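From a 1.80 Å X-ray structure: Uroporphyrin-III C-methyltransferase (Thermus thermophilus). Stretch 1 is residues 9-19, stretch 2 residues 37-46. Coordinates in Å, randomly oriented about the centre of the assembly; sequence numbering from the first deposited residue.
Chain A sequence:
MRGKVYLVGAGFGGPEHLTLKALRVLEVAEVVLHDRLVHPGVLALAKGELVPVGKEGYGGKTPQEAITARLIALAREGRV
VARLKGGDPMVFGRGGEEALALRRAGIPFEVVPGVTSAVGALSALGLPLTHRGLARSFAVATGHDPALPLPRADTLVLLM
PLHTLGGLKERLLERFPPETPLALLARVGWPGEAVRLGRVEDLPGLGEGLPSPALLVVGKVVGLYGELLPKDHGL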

# COMPACT_ATOMS: atom_id res chain seq x y z
N GLY A 9 0.59 8.05 8.71
CA GLY A 9 1.59 7.24 8.05
C GLY A 9 2.70 8.14 7.51
O GLY A 9 2.42 9.15 6.86
N ALA A 10 3.95 7.79 7.80
CA ALA A 10 5.08 8.59 7.34
C ALA A 10 5.63 8.10 6.00
O ALA A 10 6.56 8.69 5.46
N GLY A 11 5.07 7.02 5.47
CA GLY A 11 5.58 6.50 4.22
C GLY A 11 6.80 5.65 4.53
O GLY A 11 7.19 5.55 5.69
N PHE A 12 7.40 5.06 3.51
CA PHE A 12 8.56 4.18 3.70
C PHE A 12 9.92 4.89 3.75
O PHE A 12 10.92 4.31 4.20
N GLY A 13 9.97 6.14 3.29
CA GLY A 13 11.24 6.84 3.28
C GLY A 13 11.19 8.35 3.47
O GLY A 13 10.68 8.84 4.47
N GLY A 14 11.75 9.07 2.50
CA GLY A 14 11.80 10.52 2.56
C GLY A 14 10.45 11.20 2.58
O GLY A 14 9.43 10.59 2.25
N PRO A 15 10.41 12.50 2.95
CA PRO A 15 9.16 13.26 3.01
C PRO A 15 8.45 13.46 1.68
O PRO A 15 7.27 13.82 1.66
N GLU A 16 9.14 13.21 0.57
CA GLU A 16 8.52 13.38 -0.74
C GLU A 16 7.39 12.37 -0.96
O GLU A 16 6.52 12.57 -1.81
N HIS A 17 7.41 11.28 -0.19
CA HIS A 17 6.36 10.27 -0.29
C HIS A 17 5.22 10.47 0.70
O HIS A 17 4.27 9.69 0.73
N LEU A 18 5.32 11.51 1.53
CA LEU A 18 4.26 11.83 2.47
C LEU A 18 3.07 12.28 1.62
O LEU A 18 3.27 12.82 0.54
N THR A 19 1.85 12.06 2.09
CA THR A 19 0.68 12.51 1.34
C THR A 19 0.43 13.96 1.75
O THR A 19 0.99 14.43 2.74
N LEU A 37 12.49 5.10 14.27
CA LEU A 37 13.03 4.97 12.92
C LEU A 37 12.35 5.80 11.83
O LEU A 37 12.44 5.46 10.65
N VAL A 38 11.68 6.89 12.20
CA VAL A 38 11.04 7.72 11.18
C VAL A 38 12.08 8.63 10.52
O VAL A 38 12.89 9.26 11.21
N HIS A 39 12.07 8.66 9.19
CA HIS A 39 13.01 9.46 8.40
C HIS A 39 13.16 10.89 8.92
O HIS A 39 12.16 11.56 9.21
N PRO A 40 14.41 11.36 9.05
CA PRO A 40 14.72 12.71 9.54
C PRO A 40 13.99 13.81 8.78
O PRO A 40 13.52 14.78 9.38
N GLY A 41 13.89 13.66 7.46
CA GLY A 41 13.21 14.64 6.63
C GLY A 41 11.74 14.77 6.95
O GLY A 41 11.15 15.85 6.80
N VAL A 42 11.13 13.67 7.38
CA VAL A 42 9.72 13.70 7.75
C VAL A 42 9.57 14.38 9.11
O VAL A 42 8.72 15.26 9.28
N LEU A 43 10.39 14.00 10.08
CA LEU A 43 10.30 14.61 11.40
C LEU A 43 10.50 16.13 11.31
O LEU A 43 9.82 16.90 11.97
N ALA A 44 11.44 16.55 10.46
CA ALA A 44 11.74 17.97 10.29
C ALA A 44 10.52 18.80 9.89
O ALA A 44 10.46 20.00 10.14
N LEU A 45 9.53 18.16 9.26
CA LEU A 45 8.32 18.87 8.84
C LEU A 45 7.29 19.04 9.96
O LEU A 45 6.31 19.78 9.81
N ALA A 46 7.50 18.36 11.08
CA ALA A 46 6.57 18.48 12.20
C ALA A 46 6.87 19.79 12.93
O ALA A 46 8.01 20.04 13.32

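The contact between these two stretches is a matter of shape, since no hydrogen bond crosses it. Stretch 1 offers a glycine-rich loop that runs into a short 3-10 segment; stretch 2 offers the start of a helix, and V42 is the most heavily covered residue and the central bump of the contact. Its CA-to-CB bond points sideways, and its rotamer is t (chi1 176°). V42 CG2 sits against the loop, 3.7 Å from G13 O and 3.8 Å from P15 CA, V42 CG1 is the nearer methyl to A10 CB at 4.1 Å, and both methyls meet L18, with V42 CG1 4.0 Å and V42 CG2 4.3 Å from L18 CD1. The hollow that receives V42 is thus walled partly by backbone and partly by small or branched apolar side chains. A10 points toward stretch 2 and also meets V38, whose t rotamer places CG1 4.2 Å from A10 CB.

P15 is the matching bump from the other side. It points toward stretch 2 over G41, with P15 CB 3.7 Å from G41 O. The backbone approach here is close, 4.8 Å between P15 CA and V42 CA, and the glycine is part of the fit: a CB on G41 would point toward stretch 1 and come 2.7 Å from P15 CD, a clash. Farther along, L45 points toward stretch 1 with chi1 m and chi2 t, and its CD1 closes on P15 CB at 3.6 Å and on L18 CD1 at 3.9 Å. L18, also m and t, points back toward stretch 2, so its CD1 touches both V42 and L45 and joins the two into one apolar patch.

H39 combines packing with capping. It stands at the N-cap of the helix, where H39 ND1 accepts from G41 N at 2.8 Å, using the ring to satisfy a first-turn amide. With chi1 t and chi2 at -73°, the imidazole turns a face to the glycine loop: G14 CA lies 3.8 Å from the centroid of the H39 ring, only 8° off the normal, a CH-pi contact. G13 O approaches H39 CB at 3.2 Å. The flat ring meets the backbone of this loop directly. A CB at G13 or G14 would point away from stretch 2 and be crowded within its own stretch, 3.3 Å from F12 CD1 for G13 and 3.2 Å from P15 CD for G14.

The rules are plain. A valine fills a pocket lined by backbone and aliphatic carbons, a glycine clears space for a proline, and a capping histidine lays its ring against a glycine. F12 points away and takes no part.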

# COMPACT_ATOMS: atom_id res chain seq x y z
CB ALA A 10 6.20 8.57 8.39
CB PHE A 12 8.59 3.14 2.58
CG PHE A 12 8.95 3.72 1.24
CD1 PHE A 12 10.29 3.88 0.87
CD2 PHE A 12 7.97 4.18 0.37
CE1 PHE A 12 10.63 4.50 -0.33
CE2 PHE A 12 8.31 4.79 -0.83
CZ PHE A 12 9.64 4.95 -1.18
CB PRO A 15 9.59 14.58 3.66
CG PRO A 15 10.99 14.75 3.19
CD PRO A 15 11.57 13.35 3.31
CB GLU A 16 9.55 13.24 -1.86
CG GLU A 16 10.03 11.81 -2.06
CD GLU A 16 11.34 11.74 -2.78
OE1 GLU A 16 11.47 12.37 -3.85
OE2 GLU A 16 12.25 11.04 -2.27
CB HIS A 17 6.96 8.86 -0.14
CG HIS A 17 7.96 8.53 -1.20
ND1 HIS A 17 7.63 8.46 -2.54
CD2 HIS A 17 9.29 8.32 -1.13
CE1 HIS A 17 8.72 8.23 -3.25
NE2 HIS A 17 9.74 8.14 -2.42
CB LEU A 18 4.64 13.01 3.36
CG LEU A 18 5.51 12.78 4.59
CD1 LEU A 18 5.88 14.12 5.24
CD2 LEU A 18 4.74 11.89 5.57
CB THR A 19 -0.58 11.71 1.68
OG1 THR A 19 -0.93 11.91 3.06
CG2 THR A 19 -0.35 10.23 1.40
CB LEU A 37 13.00 3.49 12.51
CG LEU A 37 14.19 2.86 11.76
CD1 LEU A 37 13.98 1.35 11.68
CD2 LEU A 37 14.35 3.45 10.37
CB VAL A 38 9.90 8.58 11.78
CG1 VAL A 38 9.46 9.65 10.78
CG2 VAL A 38 8.71 7.68 12.11
CB HIS A 39 12.57 9.47 6.94
CG HIS A 39 13.61 9.96 5.99
ND1 HIS A 39 13.98 11.29 5.89
CD2 HIS A 39 14.36 9.30 5.07
CE1 HIS A 39 14.90 11.42 4.96
NE2 HIS A 39 15.15 10.23 4.44
CB PRO A 40 16.23 12.81 9.36
CG PRO A 40 16.68 11.39 9.55
CD PRO A 40 15.64 10.61 8.77
CB VAL A 42 9.12 12.27 7.81
CG1 VAL A 42 7.68 12.34 8.29
CG2 VAL A 42 9.18 11.62 6.43
CB LEU A 43 11.35 14.01 12.36
CG LEU A 43 11.19 12.51 12.69
CD1 LEU A 43 12.33 12.06 13.59
CD2 LEU A 43 9.84 12.28 13.37
CB ALA A 44 12.84 18.14 9.27
CB LEU A 45 7.70 18.16 7.64
CG LEU A 45 8.45 18.42 6.34
CD1 LEU A 45 8.08 17.38 5.29
CD2 LEU A 45 8.12 19.83 5.85
CB ALA A 46 6.74 17.30 13.14